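Local structure of aldehyde dehydrogenase (Trypanosoma brucei, 5MYP) at residues A[113-118]-A[448-453]; A[289-294]-A[305-310]. The protein probably oxidises aldehydes to the corresponding carboxylic acids with NAD+ as the electron acceptor, as other members of the aldehyde dehydrogenase family do. All blocks are in the same frame, centred on the assembly; numbering follows the deposited sequence. Where two conformers were deposited one is given.

Interaction 1 (A[113-118]-A[448-453])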
ATOM      1  N   LEU A 113      -3.878  -5.329  17.325  1.00 18.16           N
ATOM      2  CA  LEU A 113      -3.778  -5.347  15.863  1.00 17.98           C
ATOM      3  C   LEU A 113      -3.662  -6.807  15.432  1.00 17.78           C
ATOM      4  O   LEU A 113      -2.640  -7.450  15.676  1.00 17.84           O
ATOM      5  CB  LEU A 113      -2.570  -4.537  15.385  1.00 17.89           C
ATOM      6  CG  LEU A 113      -2.459  -3.102  15.909  1.00 17.93           C
ATOM      7  CD1 LEU A 113      -1.230  -2.422  15.322  1.00 18.13           C
ATOM      8  CD2 LEU A 113      -3.714  -2.295  15.621  1.00 18.08           C
ATOM      9  N   GLN A 114      -4.730  -7.341  14.843  1.00 17.76           N
ATOM     10  CA  GLN A 114      -4.764  -8.727  14.366  1.00 17.94           C
ATOM     11  C   GLN A 114      -4.405  -8.750  12.886  1.00 17.81           C
ATOM     12  O   GLN A 114      -4.578  -7.749  12.191  1.00 17.60           O
ATOM     13  CB  GLN A 114      -6.151  -9.346  14.577  1.00 18.13           C
ATOM     14  CG  GLN A 114      -6.597  -9.428  16.038  1.00 18.63           C
ATOM     15  CD  GLN A 114      -7.978 -10.044  16.217  1.00 18.85           C
ATOM     16  OE1 GLN A 114      -8.644 -10.421  15.247  1.00 18.80           O
ATOM     17  NE2 GLN A 114      -8.420 -10.147  17.471  1.00 19.13           N
ATOM     18  N   TYR A 115      -3.896  -9.882  12.408  1.00 17.62           N
ATOM     19  CA  TYR A 115      -3.599 -10.074  10.988  1.00 17.52           C
ATOM     20  C   TYR A 115      -4.535 -11.120  10.426  1.00 16.54           C
ATOM     21  O   TYR A 115      -4.694 -12.180  11.021  1.00 16.27           O
ATOM     22  CB  TYR A 115      -2.144 -10.499  10.793  1.00 18.70           C
ATOM     23  CG  TYR A 115      -1.185  -9.412  11.182  1.00 19.78           C
ATOM     24  CD1 TYR A 115      -0.785  -8.452  10.256  1.00 20.45           C
ATOM     25  CD2 TYR A 115      -0.705  -9.311  12.490  1.00 20.60           C
ATOM     26  CE1 TYR A 115       0.089  -7.434  10.610  1.00 21.30           C
ATOM     27  CE2 TYR A 115       0.170  -8.297  12.854  1.00 21.42           C
ATOM     28  CZ  TYR A 115       0.565  -7.367  11.911  1.00 21.79           C
ATOM     29  OH  TYR A 115       1.436  -6.370  12.274  1.00 23.62           O
ATOM     30  N   GLU A 116      -5.165 -10.817   9.289  1.00 15.52           N
ATOM     31  CA  GLU A 116      -6.062 -11.763   8.623  1.00 14.83           C
ATOM     32  C   GLU A 116      -5.706 -11.907   7.140  1.00 13.99           C
ATOM     33  O   GLU A 116      -5.158 -10.973   6.540  1.00 13.66           O
ATOM     34  CB  GLU A 116      -7.532 -11.340   8.783  1.00 15.11           C
ATOM     35  CG  GLU A 116      -7.886  -9.985   8.183  1.00 15.40           C
ATOM     36  CD  GLU A 116      -9.378  -9.678   8.186  1.00 15.80           C
ATOM     37  OE1 GLU A 116     -10.184 -10.497   8.674  1.00 15.81           O
ATOM     38  OE2 GLU A 116      -9.754  -8.599   7.680  1.00 15.77           O
ATOM     39  N   PRO A 117      -6.018 -13.072   6.539  1.00 13.08           N
ATOM     40  CA  PRO A 117      -5.814 -13.222   5.092  1.00 12.89           C
ATOM     41  C   PRO A 117      -6.678 -12.267   4.264  1.00 12.35           C
ATOM     42  O   PRO A 117      -7.708 -11.800   4.745  1.00 12.23           O
ATOM     43  CB  PRO A 117      -6.227 -14.674   4.820  1.00 12.95           C
ATOM     44  CG  PRO A 117      -6.148 -15.363   6.132  1.00 13.09           C
ATOM     45  CD  PRO A 117      -6.467 -14.329   7.163  1.00 13.14           C
ATOM     46  N   LEU A 118      -6.248 -12.003   3.035  1.00 11.93           N
ATOM     47  CA  LEU A 118      -6.973 -11.132   2.107  1.00 11.79           C
ATOM     48  C   LEU A 118      -7.988 -11.895   1.248  1.00 11.39           C
ATOM     49  O   LEU A 118      -9.117 -11.445   1.072  1.00 11.36           O
ATOM     50  CB  LEU A 118      -5.988 -10.395   1.198  1.00 12.05           C
ATOM     51  CG  LEU A 118      -5.085  -9.379   1.896  1.00 12.29           C
ATOM     52  CD1 LEU A 118      -3.975  -8.926   0.958  1.00 12.41           C
ATOM     53  CD2 LEU A 118      -5.883  -8.189   2.416  1.00 12.50           C
ATOM     54  N   TYR A 448       7.736  -9.148   5.531  1.00 14.67           N
ATOM     55  CA  TYR A 448       7.123  -8.097   4.712  1.00 14.60           C
ATOM     56  C   TYR A 448       6.210  -8.682   3.637  1.00 13.92           C
ATOM     57  O   TYR A 448       5.245  -8.033   3.235  1.00 13.61           O
ATOM     58  CB  TYR A 448       8.208  -7.181   4.134  1.00 15.01           C
ATOM     59  CG  TYR A 448       9.083  -6.644   5.243  1.00 15.67           C
ATOM     60  CD1 TYR A 448       8.611  -5.650   6.097  1.00 16.15           C
ATOM     61  CD2 TYR A 448      10.353  -7.168   5.483  1.00 15.92           C
ATOM     62  CE1 TYR A 448       9.392  -5.165   7.139  1.00 16.61           C
ATOM     63  CE2 TYR A 448      11.139  -6.691   6.520  1.00 16.43           C
ATOM     64  CZ  TYR A 448      10.652  -5.687   7.346  1.00 16.82           C
ATOM     65  OH  TYR A 448      11.416  -5.201   8.382  1.00 17.60           O
ATOM     66  N   SER A 449       6.498  -9.907   3.196  1.00 13.44           N
ATOM     67  CA  SER A 449       5.541 -10.677   2.392  1.00 13.28           C
ATOM     68  C   SER A 449       4.293 -10.974   3.215  1.00 13.07           C
ATOM     69  O   SER A 449       3.176 -10.738   2.762  1.00 12.68           O
ATOM     70  CB  SER A 449       6.137 -11.993   1.902  1.00 13.07           C
ATOM     71  OG  SER A 449       7.121 -11.789   0.911  1.00 13.16           O
ATOM     72  N   PHE A 450       4.487 -11.483   4.433  1.00 13.24           N
ATOM     73  CA  PHE A 450       3.354 -11.792   5.297  1.00 13.32           C
ATOM     74  C   PHE A 450       2.473 -10.556   5.500  1.00 13.36           C
ATOM     75  O   PHE A 450       1.251 -10.637   5.367  1.00 13.49           O
ATOM     76  CB  PHE A 450       3.801 -12.356   6.652  1.00 13.52           C
ATOM     77  CG  PHE A 450       2.651 -12.710   7.545  1.00 13.35           C
ATOM     78  CD1 PHE A 450       2.094 -11.754   8.392  1.00 13.57           C
ATOM     79  CD2 PHE A 450       2.088 -13.976   7.502  1.00 13.69           C
ATOM     80  CE1 PHE A 450       1.011 -12.060   9.199  1.00 13.53           C
ATOM     81  CE2 PHE A 450       1.002 -14.294   8.309  1.00 13.65           C
ATOM     82  CZ  PHE A 450       0.463 -13.333   9.156  1.00 13.67           C
ATOM     83  N   GLU A 451       3.099  -9.420   5.802  1.00 13.35           N
ATOM     84  CA  GLU A 451       2.373  -8.165   6.004  1.00 13.61           C
ATOM     85  C   GLU A 451       1.669  -7.689   4.731  1.00 13.20           C
ATOM     86  O   GLU A 451       0.499  -7.322   4.781  1.00 12.88           O
ATOM     87  CB  GLU A 451       3.305  -7.078   6.547  1.00 14.32           C
ATOM     88  CG  GLU A 451       3.733  -7.331   7.983  1.00 14.92           C
ATOM     89  CD  GLU A 451       4.790  -6.356   8.478  1.00 15.52           C
ATOM     90  OE1 GLU A 451       5.225  -5.466   7.713  1.00 15.86           O
ATOM     91  OE2 GLU A 451       5.183  -6.482   9.651  1.00 16.28           O
ATOM     92  N   THR A 452       2.373  -7.730   3.602  1.00 12.62           N
ATOM     93  CA  THR A 452       1.810  -7.315   2.307  1.00 12.54           C
ATOM     94  C   THR A 452       0.578  -8.131   1.906  1.00 12.04           C
ATOM     95  O   THR A 452      -0.383  -7.570   1.389  1.00 12.00           O
ATOM     96  CB  THR A 452       2.880  -7.375   1.196  1.00 12.42           C
ATOM     97  OG1 THR A 452       3.860  -6.377   1.459  1.00 12.65           O
ATOM     98  CG2 THR A 452       2.290  -7.126  -0.199  1.00 12.51           C
ATOM     99  N   PHE A 453       0.604  -9.438   2.166  1.00 11.68           N
ATOM    100  CA  PHE A 453      -0.505 -10.327   1.801  1.00 11.55           C
ATOM    101  C   PHE A 453      -1.514 -10.583   2.939  1.00 11.41           C
ATOM    102  O   PHE A 453      -2.295 -11.533   2.867  1.00 11.44           O
ATOM    103  CB  PHE A 453       0.065 -11.638   1.241  1.00 11.52           C
ATOM    104  CG  PHE A 453       0.939 -11.449   0.026  1.00 11.55           C
ATOM    105  CD1 PHE A 453       0.435 -10.848  -1.124  1.00 11.61           C
ATOM    106  CD2 PHE A 453       2.261 -11.874   0.024  1.00 11.63           C
ATOM    107  CE1 PHE A 453       1.233 -10.670  -2.244  1.00 11.67           C
ATOM    108  CE2 PHE A 453       3.065 -11.701  -1.095  1.00 11.67           C
ATOM    109  CZ  PHE A 453       2.550 -11.099  -2.233  1.00 11.69           C
TER
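Phe450 opens the contact by turning the edge of its ring toward Tyr115. Its CG stands anti to the backbone N (chi1 -179°), and at the far side of the ring Phe450 CE1 lies 3.9 Å from Tyr115 CB and 4.0 Å from Tyr115 CG. The two rings form an offset edge-to-face pair, with planes at 62° and centroids 5.9 Å apart; the shift carries the Phe450 edge to the root of the Tyr115 side chain. Glu451, one residue on, adds a looser apolar touch: its CG is 4.5 Å from Tyr115 CE1, so it is the aliphatic part of the side chain that meets the ring. Residues 113-117 belong to the part of strand 110-124 that pairs antiparallel with strand 454-461, which follows directly on helix 447-452; the same strand also pairs parallel with strands 147-151 and 196-200, in what is probably the Rossmann-like coenzyme domain of the family. Thr452 gives its backbone, with O 3.9 Å from Leu118 CD1, while its CB points away from the strand and its OG1 hydrogen-bonds Ala443 O. The side chain of Thr452 is about 8 Å from that of Glu223, a predicted active-site residue. Phe453, the first residue to leave helical geometry, also meets Leu118 through its backbone: Leu118 CD1 sits 3.6 Å from Phe453 C, and Leu118 CG is 3.7 Å from Phe453 O. No hydrogen bond links the two segments directly, but Asn146 bridges them, its ND2 bonded to Phe453 O and its OD1 to Leu118 N. Just past the strand, Leu118 O receives a hydrogen bond from Lys391 of the second subunit, and on the strand Glu116 OE2 bonds Ser413 OG of that subunit.

Interaction 2 (A[289-294]-A[305-310])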
ATOM      1  N   ASP A 289      39.793 -15.689 -20.752  1.00 25.73           N
ATOM      2  CA  ASP A 289      40.469 -15.225 -21.965  1.00 26.16           C
ATOM      3  C   ASP A 289      39.899 -15.878 -23.228  1.00 24.56           C
ATOM      4  O   ASP A 289      39.637 -15.187 -24.219  1.00 23.63           O
ATOM      5  CB  ASP A 289      41.980 -15.499 -21.851  1.00 27.64           C
ATOM      6  CG  ASP A 289      42.795 -14.869 -22.979  1.00 29.73           C
ATOM      7  OD1 ASP A 289      42.557 -13.694 -23.338  1.00 31.87           O
ATOM      8  OD2 ASP A 289      43.704 -15.552 -23.495  1.00 31.91           O
ATOM      9  N   LYS A 290      39.699 -17.196 -23.187  1.00 23.73           N
ATOM     10  CA  LYS A 290      39.238 -17.941 -24.366  1.00 23.41           C
ATOM     11  C   LYS A 290      37.860 -17.484 -24.851  1.00 22.26           C
ATOM     12  O   LYS A 290      37.664 -17.295 -26.053  1.00 21.56           O
ATOM     13  CB  LYS A 290      39.230 -19.454 -24.119  1.00 24.08           C
ATOM     14  CG  LYS A 290      38.958 -20.259 -25.384  1.00 24.80           C
ATOM     15  CD  LYS A 290      39.307 -21.733 -25.249  1.00 25.47           C
ATOM     16  CE  LYS A 290      38.954 -22.474 -26.527  1.00 25.56           C
ATOM     17  NZ  LYS A 290      39.586 -23.818 -26.603  1.00 26.16           N
ATOM     18  N   PHE A 291      36.920 -17.308 -23.923  1.00 21.26           N
ATOM     19  CA  PHE A 291      35.577 -16.822 -24.268  1.00 20.70           C
ATOM     20  C   PHE A 291      35.651 -15.478 -24.998  1.00 20.05           C
ATOM     21  O   PHE A 291      35.073 -15.323 -26.073  1.00 19.28           O
ATOM     22  CB  PHE A 291      34.685 -16.708 -23.021  1.00 20.77           C
ATOM     23  CG  PHE A 291      33.347 -16.073 -23.291  1.00 20.68           C
ATOM     24  CD1 PHE A 291      32.314 -16.813 -23.856  1.00 20.86           C
ATOM     25  CD2 PHE A 291      33.122 -14.728 -22.997  1.00 20.93           C
ATOM     26  CE1 PHE A 291      31.077 -16.227 -24.110  1.00 20.76           C
ATOM     27  CE2 PHE A 291      31.894 -14.139 -23.253  1.00 20.66           C
ATOM     28  CZ  PHE A 291      30.873 -14.892 -23.813  1.00 20.65           C
ATOM     29  N   LEU A 292      36.375 -14.526 -24.411  1.00 19.78           N
ATOM     30  CA  LEU A 292      36.517 -13.189 -24.994  1.00 20.37           C
ATOM     31  C   LEU A 292      37.227 -13.209 -26.349  1.00 20.49           C
ATOM     32  O   LEU A 292      36.774 -12.560 -27.288  1.00 20.24           O
ATOM     33  CB  LEU A 292      37.232 -12.236 -24.025  1.00 20.52           C
ATOM     34  CG  LEU A 292      36.424 -11.797 -22.800  1.00 20.63           C
ATOM     35  CD1 LEU A 292      37.315 -11.065 -21.801  1.00 20.77           C
ATOM     36  CD2 LEU A 292      35.240 -10.934 -23.210  1.00 20.67           C
ATOM     37  N   LYS A 293      38.317 -13.970 -26.452  1.00 20.92           N
ATOM     38  CA  LYS A 293      39.046 -14.112 -27.722  1.00 21.45           C
ATOM     39  C   LYS A 293      38.170 -14.653 -28.856  1.00 20.95           C
ATOM     40  O   LYS A 293      38.231 -14.145 -29.983  1.00 20.16           O
ATOM     41  CB  LYS A 293      40.273 -15.014 -27.557  1.00 22.25           C
ATOM     42  CG  LYS A 293      41.453 -14.337 -26.885  1.00 23.32           C
ATOM     43  CD  LYS A 293      42.546 -15.351 -26.599  1.00 24.33           C
ATOM     44  CE  LYS A 293      43.903 -14.697 -26.423  1.00 24.93           C
ATOM     45  NZ  LYS A 293      44.919 -15.720 -26.047  1.00 25.38           N
ATOM     46  N   VAL A 294      37.359 -15.667 -28.547  1.00 20.90           N
ATOM     47  CA  VAL A 294      36.453 -16.272 -29.533  1.00 21.24           C
ATOM     48  C   VAL A 294      35.363 -15.280 -29.942  1.00 21.95           C
ATOM     49  O   VAL A 294      35.070 -15.129 -31.129  1.00 21.85           O
ATOM     50  CB  VAL A 294      35.829 -17.603 -29.023  1.00 21.12           C
ATOM     51  CG1 VAL A 294      34.761 -18.127 -29.980  1.00 21.05           C
ATOM     52  CG2 VAL A 294      36.913 -18.658 -28.831  1.00 21.00           C
ATOM     53  N   GLN A 305      29.211 -20.580 -33.110  0.50 27.83           N
ATOM     54  CA  GLN A 305      27.872 -20.420 -32.544  0.50 27.75           C
ATOM     55  C   GLN A 305      27.587 -21.493 -31.488  0.50 27.23           C
ATOM     56  O   GLN A 305      27.005 -21.193 -30.449  0.50 27.03           O
ATOM     57  CB  GLN A 305      26.805 -20.450 -33.645  0.50 27.84           C
ATOM     58  CG  GLN A 305      27.267 -19.897 -34.988  0.50 27.90           C
ATOM     59  CD  GLN A 305      27.594 -18.418 -34.935  0.50 27.94           C
ATOM     60  OE1 GLN A 305      28.201 -17.872 -35.857  0.50 27.77           O
ATOM     61  NE2 GLN A 305      27.196 -17.761 -33.853  0.50 27.37           N
ATOM     62  N   GLN A 306      28.021 -22.728 -31.753  1.00 26.95           N
ATOM     63  CA  GLN A 306      27.920 -23.820 -30.783  1.00 26.59           C
ATOM     64  C   GLN A 306      28.780 -23.563 -29.539  1.00 24.76           C
ATOM     65  O   GLN A 306      28.351 -23.864 -28.425  1.00 23.41           O
ATOM     66  CB  GLN A 306      28.332 -25.148 -31.430  1.00 28.03           C
ATOM     67  CG  GLN A 306      28.044 -26.384 -30.588  1.00 29.30           C
ATOM     68  CD  GLN A 306      28.502 -27.660 -31.270  1.00 30.51           C
ATOM     69  OE1 GLN A 306      28.171 -27.911 -32.430  1.00 32.16           O
ATOM     70  NE2 GLN A 306      29.272 -28.472 -30.554  1.00 31.49           N
ATOM     71  N   PHE A 307      29.980 -23.014 -29.732  1.00 23.05           N
ATOM     72  CA  PHE A 307      30.865 -22.659 -28.613  1.00 22.25           C
ATOM     73  C   PHE A 307      30.227 -21.618 -27.686  1.00 21.45           C
ATOM     74  O   PHE A 307      30.306 -21.743 -26.457  1.00 20.77           O
ATOM     75  CB  PHE A 307      32.217 -22.143 -29.132  1.00 21.87           C
ATOM     76  CG  PHE A 307      33.123 -21.615 -28.056  1.00 21.92           C
ATOM     77  CD1 PHE A 307      33.996 -22.463 -27.382  1.00 21.90           C
ATOM     78  CD2 PHE A 307      33.112 -20.261 -27.723  1.00 21.85           C
ATOM     79  CE1 PHE A 307      34.835 -21.972 -26.389  1.00 21.86           C
ATOM     80  CE2 PHE A 307      33.934 -19.771 -26.721  1.00 21.86           C
ATOM     81  CZ  PHE A 307      34.807 -20.623 -26.062  1.00 21.74           C
ATOM     82  N   LEU A 308      29.619 -20.590 -28.277  1.00 21.08           N
ATOM     83  CA  LEU A 308      28.973 -19.528 -27.500  1.00 21.16           C
ATOM     84  C   LEU A 308      27.704 -20.010 -26.797  1.00 20.88           C
ATOM     85  O   LEU A 308      27.426 -19.583 -25.677  1.00 21.09           O
ATOM     86  CB  LEU A 308      28.675 -18.308 -28.376  1.00 21.00           C
ATOM     87  CG  LEU A 308      29.905 -17.549 -28.892  1.00 21.04           C
ATOM     88  CD1 LEU A 308      29.484 -16.488 -29.897  1.00 21.04           C
ATOM     89  CD2 LEU A 308      30.687 -16.920 -27.746  1.00 20.87           C
ATOM     90  N   GLU A 309      26.951 -20.903 -27.439  1.00 20.93           N
ATOM     91  CA  GLU A 309      25.759 -21.498 -26.810  1.00 21.25           C
ATOM     92  C   GLU A 309      26.109 -22.476 -25.684  1.00 21.35           C
ATOM     93  O   GLU A 309      25.289 -22.693 -24.787  1.00 21.09           O
ATOM     94  CB  GLU A 309      24.837 -22.157 -27.849  1.00 21.47           C
ATOM     95  CG  GLU A 309      24.206 -21.173 -28.845  1.00 21.79           C
ATOM     96  CD  GLU A 309      23.063 -20.329 -28.288  1.00 22.09           C
ATOM     97  OE1 GLU A 309      22.864 -20.275 -27.060  1.00 21.70           O
ATOM     98  OE2 GLU A 309      22.348 -19.702 -29.097  1.00 22.58           O
ATOM     99  N   GLU A 310      27.324 -23.043 -25.723  1.00 21.07           N
ATOM    100  CA  GLU A 310      27.861 -23.870 -24.626  1.00 21.22           C
ATOM    101  C   GLU A 310      28.601 -23.075 -23.533  1.00 20.36           C
ATOM    102  O   GLU A 310      29.074 -23.668 -22.560  1.00 19.89           O
ATOM    103  CB  GLU A 310      28.802 -24.950 -25.189  1.00 22.41           C
ATOM    104  CG  GLU A 310      28.099 -26.030 -26.002  1.00 23.38           C
ATOM    105  CD  GLU A 310      29.066 -26.975 -26.711  1.00 24.54           C
ATOM    106  OE1 GLU A 310      30.298 -26.884 -26.494  1.00 25.33           O
ATOM    107  OE2 GLU A 310      28.589 -27.817 -27.499  1.00 25.79           O
TER
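Phe307 reaches from helix 304-309 into the side of helix 289-296 and meets Lys290, Phe291 and Val294. Its CG is anti to the backbone N (chi1 174°), and the ring projects across the gap between two helix segments whose axes come within 11.0 Å. Val294 CG2 makes a CH-pi contact over one face of the Phe307 ring, 4.2 Å from its centroid and 28° off the normal. The other methyl of the same valine packs tighter against the rim, with Val294 CG1 3.5 Å from Phe307 CD2, so both branches of Val294 grip one side of the ring.

The remaining contacts across the pair are also apolar. Phe291 CA lies near the plane of the Phe307 ring, 4.2 Å from Phe307 CE2, and brings the helix backbone to the ring edge. The Phe291 ring itself continues to Leu308, whose side chain crosses it at about a right angle, with Phe291 CE1 3.7 Å from Leu308 CD2. Toward solvent, the extended chain of Lys290 passes obliquely by Phe307, Lys290 CE being 4.2 Å from Phe307 CE1.

No hydrogen bond crosses between the segments; the polar pairs lie within each, four residues apart. In 289-294, Lys293 NZ makes a 2.8 Å salt bridge to Asp289 OD2, which it meets on the syn side. In 305-310, Gln306 NE2 donates to Glu310 OE2, just past the helix end, at 3.2 Å and from above the carboxylate plane. Glu309 OE1 takes salt bridges from Arg315 and Arg66 and so ties the second helix to the surrounding protein.

With directions 139° apart, the short consecutive helices 289-296 and 304-309 pack roughly antiparallel through aromatic and aliphatic side chains, between strands 264-268 and 333-336 at the periphery of the subunit.

In the fold
Interaction 2 is nested along the chain between the two segments of interaction 1: 113-118 comes first, then 289-294 and 305-310, and 448-453 last. Their centres are 49 Å apart, on opposite sides of the chain's centre, and the nearest atoms are about 33 Å apart. Interaction 1 lies beside the sheet containing strands 110-124 and 454-461. Interaction 2 is local, a helical excursion between strands 264-268 and 333-336 of the other large sheet, and no other chain of the assembly touches it. Interaction 1 thus joins sequence-distant parts of the chain beside the dimer interface, whereas interaction 2 pairs consecutive helices at the far edge of the subunit, which also touch helix 272-287 and neighbouring loops.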